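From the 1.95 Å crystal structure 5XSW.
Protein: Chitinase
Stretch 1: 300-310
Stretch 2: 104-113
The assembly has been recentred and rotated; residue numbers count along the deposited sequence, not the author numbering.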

ATOM      1  N   LEU A 300       3.119   0.285  12.723  1.00 20.13           N
ATOM      2  CA  LEU A 300       3.371   1.382  13.643  1.00 20.81           C
ATOM      3  C   LEU A 300       4.844   1.772  13.643  1.00 21.68           C
ATOM      4  O   LEU A 300       5.194   2.939  13.638  1.00 21.92           O
ATOM      5  CB  LEU A 300       2.924   0.997  15.043  1.00 20.88           C
ATOM      6  CG  LEU A 300       1.417   0.828  15.193  1.00 21.15           C
ATOM      7  CD1 LEU A 300       1.084  -0.061  16.374  1.00 22.40           C
ATOM      8  CD2 LEU A 300       0.761   2.182  15.325  1.00 18.40           C
ATOM      9  N   THR A 301       5.695   0.763  13.601  1.00 19.64           N
ATOM     10  CA  THR A 301       7.127   0.959  13.588  1.00 22.06           C
ATOM     11  C   THR A 301       7.512   1.744  12.347  1.00 28.00           C
ATOM     12  O   THR A 301       8.354   2.615  12.403  1.00 22.73           O
ATOM     13  CB  THR A 301       7.869  -0.384  13.615  1.00 23.98           C
ATOM     14  OG1 THR A 301       7.675  -0.998  14.886  1.00 21.63           O
ATOM     15  CG2 THR A 301       9.350  -0.191  13.362  1.00 21.96           C
ATOM     16  N   MET A 302       6.851   1.449  11.239  1.00 21.84           N
ATOM     17  CA  MET A 302       7.133   2.113   9.988  1.00 20.99           C
ATOM     18  C   MET A 302       6.895   3.612  10.122  1.00 21.60           C
ATOM     19  O   MET A 302       7.675   4.394   9.629  1.00 22.63           O
ATOM     20  CB  MET A 302       6.256   1.549   8.872  1.00 20.68           C
ATOM     21  CG  MET A 302       6.340   2.311   7.562  1.00 25.21           C
ATOM     22  SD  MET A 302       5.229   3.725   7.471  1.00 31.35           S
ATOM     23  CE  MET A 302       3.671   2.912   7.147  1.00 29.33           C
ATOM     24  N   GLU A 303       5.830   4.005  10.802  1.00 20.23           N
ATOM     25  CA  GLU A 303       5.559   5.422  10.958  1.00 21.85           C
ATOM     26  C   GLU A 303       6.695   6.098  11.721  1.00 25.32           C
ATOM     27  O   GLU A 303       7.193   7.131  11.310  1.00 21.99           O
ATOM     28  CB  GLU A 303       4.266   5.634  11.735  1.00 21.95           C
ATOM     29  CG  GLU A 303       3.029   4.984  11.151  1.00 24.50           C
ATOM     30  CD  GLU A 303       1.839   5.117  12.071  1.00 24.85           C
ATOM     31  OE1 GLU A 303       1.711   6.172  12.702  1.00 23.05           O
ATOM     32  OE2 GLU A 303       1.050   4.172  12.176  1.00 21.22           O
ATOM     33  N   ARG A 304       7.118   5.470  12.810  1.00 22.15           N
ATOM     34  CA  ARG A 304       8.165   6.013  13.654  1.00 25.25           C
ATOM     35  C   ARG A 304       9.482   6.100  12.913  1.00 19.82           C
ATOM     36  O   ARG A 304      10.156   7.109  12.979  1.00 22.70           O
ATOM     37  CB  ARG A 304       8.323   5.164  14.911  1.00 24.02           C
ATOM     38  CG  ARG A 304       9.188   5.785  15.991  1.00 20.33           C
ATOM     39  CD  ARG A 304       8.864   5.196  17.347  1.00 24.41           C
ATOM     40  NE  ARG A 304       9.730   5.662  18.420  1.00 23.02           N
ATOM     41  CZ  ARG A 304      10.852   5.063  18.789  1.00 24.49           C
ATOM     42  NH1 ARG A 304      11.274   3.980  18.162  1.00 20.57           N
ATOM     43  NH2 ARG A 304      11.561   5.554  19.787  1.00 24.13           N
ATOM     44  N   GLU A 305       9.814   5.044  12.182  1.00 18.94           N
ATOM     45  CA  GLU A 305      11.015   5.001  11.352  1.00 20.09           C
ATOM     46  C   GLU A 305      10.987   6.066  10.272  1.00 28.42           C
ATOM     47  O   GLU A 305      12.037   6.680   9.948  1.00 24.66           O
ATOM     48  CB  GLU A 305      11.237   3.618  10.704  1.00 20.26           C
ATOM     49  CG  GLU A 305      11.627   2.441  11.715  1.00 21.25           C
ATOM     50  CD  GLU A 305      13.156   2.294  11.958  1.00 25.67           C
ATOM     51  OE1 GLU A 305      13.921   3.076  11.348  1.00 26.26           O
ATOM     52  OE2 GLU A 305      13.590   1.340  12.691  1.00 26.28           O
ATOM     53  N   LEU A 306       9.813   6.297   9.684  1.00 23.93           N
ATOM     54  CA  LEU A 306       9.708   7.297   8.615  1.00 22.32           C
ATOM     55  C   LEU A 306       9.961   8.722   9.202  1.00 21.97           C
ATOM     56  O   LEU A 306      10.645   9.565   8.577  1.00 22.97           O
ATOM     57  CB  LEU A 306       8.304   7.267   7.968  1.00 20.74           C
ATOM     58  CG  LEU A 306       8.032   8.320   6.915  1.00 25.11           C
ATOM     59  CD1 LEU A 306       8.911   8.149   5.687  1.00 23.75           C
ATOM     60  CD2 LEU A 306       6.525   8.205   6.530  1.00 22.15           C
ATOM     61  N   LEU A 307       9.346   9.001  10.340  1.00 21.50           N
ATOM     62  CA  LEU A 307       9.533  10.295  10.995  1.00 22.44           C
ATOM     63  C   LEU A 307      11.033  10.502  11.275  1.00 26.06           C
ATOM     64  O   LEU A 307      11.621  11.535  10.925  1.00 27.75           O
ATOM     65  CB  LEU A 307       8.708  10.375  12.260  1.00 19.88           C
ATOM     66  CG  LEU A 307       7.204  10.644  11.957  1.00 22.97           C
ATOM     67  CD1 LEU A 307       6.283  10.379  13.122  1.00 23.47           C
ATOM     68  CD2 LEU A 307       6.917  12.059  11.375  1.00 24.98           C
ATOM     69  N   TYR A 308      11.642   9.529  11.917  1.00 23.83           N
ATOM     70  CA  TYR A 308      13.073   9.618  12.217  1.00 28.03           C
ATOM     71  C   TYR A 308      13.904   9.811  10.981  1.00 28.01           C
ATOM     72  O   TYR A 308      14.869  10.597  11.013  1.00 26.97           O
ATOM     73  CB  TYR A 308      13.563   8.360  12.935  1.00 24.85           C
ATOM     74  CG  TYR A 308      13.506   8.400  14.472  1.00 26.65           C
ATOM     75  CD1 TYR A 308      14.533   9.040  15.213  1.00 27.94           C
ATOM     76  CD2 TYR A 308      12.518   7.728  15.167  1.00 24.41           C
ATOM     77  CE1 TYR A 308      14.529   9.030  16.622  1.00 26.82           C
ATOM     78  CE2 TYR A 308      12.502   7.678  16.586  1.00 25.85           C
ATOM     79  CZ  TYR A 308      13.555   8.357  17.298  1.00 27.50           C
ATOM     80  OH  TYR A 308      13.570   8.327  18.673  1.00 28.14           O
ATOM     81  N   ALA A 309      13.600   9.078   9.904  1.00 23.94           N
ATOM     82  CA  ALA A 309      14.403   9.196   8.662  1.00 22.34           C
ATOM     83  C   ALA A 309      14.315  10.586   8.073  1.00 28.03           C
ATOM     84  O   ALA A 309      15.231  11.027   7.358  1.00 29.04           O
ATOM     85  CB  ALA A 309      13.963   8.196   7.596  1.00 25.29           C
ATOM     86  N   ALA A 310      13.190  11.246   8.305  1.00 24.99           N
ATOM     87  CA  ALA A 310      12.970  12.558   7.713  1.00 29.79           C
ATOM     88  C   ALA A 310      13.524  13.680   8.575  1.00 34.53           C
ATOM     89  O   ALA A 310      13.940  14.690   8.058  1.00 31.05           O
ATOM     90  CB  ALA A 310      11.461  12.821   7.515  1.00 23.37           C
TER
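Stretch 2 104-113: YLRGESIIYP

Stretch 2 is laid along one side of a helix as an irregular segment, held chiefly by Arg304, Glu305 and Tyr308, which span about one turn. Residues 300-310 are helical throughout, within a helix that runs on at both ends; residues 104-113 form neither helix nor strand across the contact, apart from a type I beta turn from Gly107 to Ile110. The segment runs against the helix direction: Gly107 lies beside Ala309, with CA atoms 4.3 Å apart, while Tyr112 lies level with Thr301, where the CA-to-CA distance has opened to 10.6 Å. The backbones are close at Gly107 and well apart by Tyr112, where side chains bridge the gap.

Tyr308 gives up the most surface, and the end of the turn packs on its ring. Its CB points toward the loop, and CA of Ile110 sits over one face of the ring, 3.7 Å from the centroid, in a CH-pi contact; CG1 of Ile110 adds an apolar contact at 3.5 Å to CE2 of Tyr308. The phenol oxygen accepts a weak hydrogen bond, 3.4 Å from Ile111 N to Tyr308 OH. Gly107 is what permits the close approach: an ideal CB there would lie 2.7 Å from CB of Tyr308, a clash, so the lack of a side chain lets the backbone settle with Gly107 CA 3.7 Å from Tyr308 O.

Glu305 is the polar centre. Its CB points sideways, but the m, m side chain brings the carboxylate to the loop, where Arg106 meets it with two nearly linear hydrogen bonds, NE to OE1 and NH2 to OE2, each 2.7 Å, forming a salt bridge. Tyr112 OH donates to the same Glu305 OE2 at 2.6 Å. One acid thus ties together residues six apart in the loop, while CD1 of Ile110 packs 3.5 Å from Glu305 CD. A water extends the network, accepting from Gly107 N at 2.8 Å and donating to Glu305 O at 2.6 Å and Glu305 OE1 at 2.8 Å.

The CA-to-CB bond of Arg304, one turn before Tyr308, points toward the loop, and the chain is largely extended. Its NH1 and NH2 both donate to Ile111 O, at 3.1 and 2.8 Å, so the edge of the guanidinium meets this carbonyl. A second water links Arg304 NH1 to Tyr112 OH, 2.9 Å from each.

The rule: glycine where the backbones touch, an aromatic ring against the end of the turn, and polar side chains bridging the rest.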

ATOM      1  N   TYR A 104      22.634   6.134   5.747  1.00 27.13           N
ATOM      2  CA  TYR A 104      21.455   5.417   5.201  1.00 27.39           C
ATOM      3  C   TYR A 104      20.211   6.248   5.396  1.00 27.03           C
ATOM      4  O   TYR A 104      20.134   7.146   6.280  1.00 27.52           O
ATOM      5  CB  TYR A 104      21.247   4.080   5.879  1.00 26.79           C
ATOM      6  CG  TYR A 104      22.376   3.153   5.685  1.00 32.54           C
ATOM      7  CD1 TYR A 104      22.747   2.750   4.407  1.00 33.49           C
ATOM      8  CD2 TYR A 104      23.108   2.701   6.779  1.00 36.75           C
ATOM      9  CE1 TYR A 104      23.806   1.893   4.226  1.00 43.02           C
ATOM     10  CE2 TYR A 104      24.174   1.839   6.609  1.00 45.87           C
ATOM     11  CZ  TYR A 104      24.513   1.442   5.331  1.00 45.96           C
ATOM     12  OH  TYR A 104      25.568   0.600   5.148  1.00 51.34           O
ATOM     13  N   LEU A 105      19.184   5.926   4.625  1.00 27.95           N
ATOM     14  CA  LEU A 105      17.936   6.662   4.765  1.00 23.22           C
ATOM     15  C   LEU A 105      17.154   6.039   5.938  1.00 32.59           C
ATOM     16  O   LEU A 105      16.248   5.210   5.753  1.00 26.03           O
ATOM     17  CB  LEU A 105      17.159   6.583   3.442  1.00 28.50           C
ATOM     18  CG  LEU A 105      15.909   7.408   3.308  1.00 27.99           C
ATOM     19  CD1 LEU A 105      16.178   8.893   3.530  1.00 31.11           C
ATOM     20  CD2 LEU A 105      15.410   7.124   1.889  1.00 34.76           C
ATOM     21  N   ARG A 106      17.503   6.447   7.145  1.00 25.40           N
ATOM     22  CA  ARG A 106      17.100   5.766   8.384  1.00 22.51           C
ATOM     23  C   ARG A 106      17.678   6.620   9.512  1.00 33.23           C
ATOM     24  O   ARG A 106      18.850   6.987   9.402  1.00 28.58           O
ATOM     25  CB  ARG A 106      17.653   4.367   8.421  1.00 21.79           C
ATOM     26  CG  ARG A 106      16.863   3.388   9.311  1.00 23.74           C
ATOM     27  CD  ARG A 106      17.338   3.333  10.758  1.00 28.22           C
ATOM     28  NE  ARG A 106      16.534   2.393  11.562  1.00 28.42           N
ATOM     29  CZ  ARG A 106      17.018   1.339  12.219  1.00 27.85           C
ATOM     30  NH1 ARG A 106      18.339   1.091  12.247  1.00 31.50           N
ATOM     31  NH2 ARG A 106      16.178   0.566  12.930  1.00 26.97           N
ATOM     32  N   GLY A 107      16.884   6.974  10.533  1.00 26.68           N
ATOM     33  CA  GLY A 107      17.356   7.902  11.557  1.00 27.28           C
ATOM     34  C   GLY A 107      18.419   7.204  12.357  1.00 31.90           C
ATOM     35  O   GLY A 107      18.159   6.167  12.961  1.00 29.54           O
ATOM     36  N   GLU A 108      19.620   7.770  12.374  1.00 28.14           N
ATOM     37  CA  GLU A 108      20.741   7.155  13.093  1.00 33.87           C
ATOM     38  C   GLU A 108      20.506   7.144  14.621  1.00 29.19           C
ATOM     39  O   GLU A 108      21.033   6.307  15.330  1.00 38.95           O
ATOM     40  CB  GLU A 108      22.042   7.929  12.723  1.00 35.46           C
ATOM     41  CG  GLU A 108      22.392   7.762  11.225  1.00 41.86           C
ATOM     42  CD  GLU A 108      23.578   8.618  10.739  1.00 46.82           C
ATOM     43  OE1 GLU A 108      24.088   9.416  11.543  1.00 44.49           O
ATOM     44  OE2 GLU A 108      23.975   8.495   9.550  1.00 40.01           O
ATOM     45  N   SER A 109      19.702   8.066  15.126  1.00 25.47           N
ATOM     46  CA  SER A 109      19.508   8.167  16.575  1.00 33.51           C
ATOM     47  C   SER A 109      18.223   7.502  17.115  1.00 34.15           C
ATOM     48  O   SER A 109      17.752   7.795  18.228  1.00 29.03           O
ATOM     49  CB  SER A 109      19.510   9.642  16.955  1.00 33.48           C
ATOM     50  OG  SER A 109      18.359  10.280  16.440  1.00 40.06           O
ATOM     51  N   ILE A 110      17.616   6.631  16.318  1.00 30.55           N
ATOM     52  CA  ILE A 110      16.337   6.095  16.755  1.00 24.02           C
ATOM     53  C   ILE A 110      16.516   5.324  18.028  1.00 23.43           C
ATOM     54  O   ILE A 110      17.500   4.542  18.187  1.00 30.65           O
ATOM     55  CB  ILE A 110      15.701   5.195  15.634  1.00 23.83           C
ATOM     56  CG1 ILE A 110      14.316   4.739  16.074  1.00 27.59           C
ATOM     57  CG2 ILE A 110      16.596   4.007  15.278  1.00 29.03           C
ATOM     58  CD1 ILE A 110      13.422   4.329  14.774  1.00 26.28           C
ATOM     59  N   ILE A 111      15.610   5.566  18.966  1.00 21.95           N
ATOM     60  CA  ILE A 111      15.679   4.901  20.269  1.00 21.46           C
ATOM     61  C   ILE A 111      14.870   3.605  20.329  1.00 29.39           C
ATOM     62  O   ILE A 111      13.636   3.639  20.151  1.00 27.83           O
ATOM     63  CB  ILE A 111      15.190   5.819  21.400  1.00 27.10           C
ATOM     64  CG1 ILE A 111      16.077   7.092  21.501  1.00 26.04           C
ATOM     65  CG2 ILE A 111      15.126   5.004  22.785  1.00 23.77           C
ATOM     66  CD1 ILE A 111      15.391   8.176  22.363  1.00 29.37           C
ATOM     67  N   TYR A 112      15.547   2.476  20.560  1.00 22.47           N
ATOM     68  CA  TYR A 112      14.851   1.210  20.786  1.00 26.37           C
ATOM     69  C   TYR A 112      15.260   0.716  22.186  1.00 30.36           C
ATOM     70  O   TYR A 112      16.310   0.149  22.336  1.00 31.02           O
ATOM     71  CB  TYR A 112      15.226   0.154  19.732  1.00 26.31           C
ATOM     72  CG  TYR A 112      14.447   0.368  18.438  1.00 29.24           C
ATOM     73  CD1 TYR A 112      13.046   0.230  18.434  1.00 20.56           C
ATOM     74  CD2 TYR A 112      15.090   0.747  17.263  1.00 28.94           C
ATOM     75  CE1 TYR A 112      12.278   0.470  17.226  1.00 23.10           C
ATOM     76  CE2 TYR A 112      14.353   0.981  16.069  1.00 24.51           C
ATOM     77  CZ  TYR A 112      12.943   0.813  16.086  1.00 23.53           C
ATOM     78  OH  TYR A 112      12.224   1.037  14.926  1.00 24.28           O
ATOM     79  N   PRO A 113      14.401   0.882  23.156  1.00 27.38           N
ATOM     80  CA  PRO A 113      14.833   0.606  24.529  1.00 32.63           C
ATOM     81  C   PRO A 113      15.144  -0.871  24.772  1.00 35.27           C
ATOM     82  O   PRO A 113      14.604  -1.761  24.130  1.00 29.95           O
ATOM     83  CB  PRO A 113      13.635   1.032  25.371  1.00 31.29           C
ATOM     84  CG  PRO A 113      12.682   1.822  24.405  1.00 31.96           C
ATOM     85  CD  PRO A 113      12.994   1.352  23.048  1.00 25.13           C
TER
HETATM   86  O   HOH W   1      14.378   5.737  10.514  1.00 24.46           O
HETATM   87  O   HOH W   2      10.002   2.383  16.102  1.00 21.73           O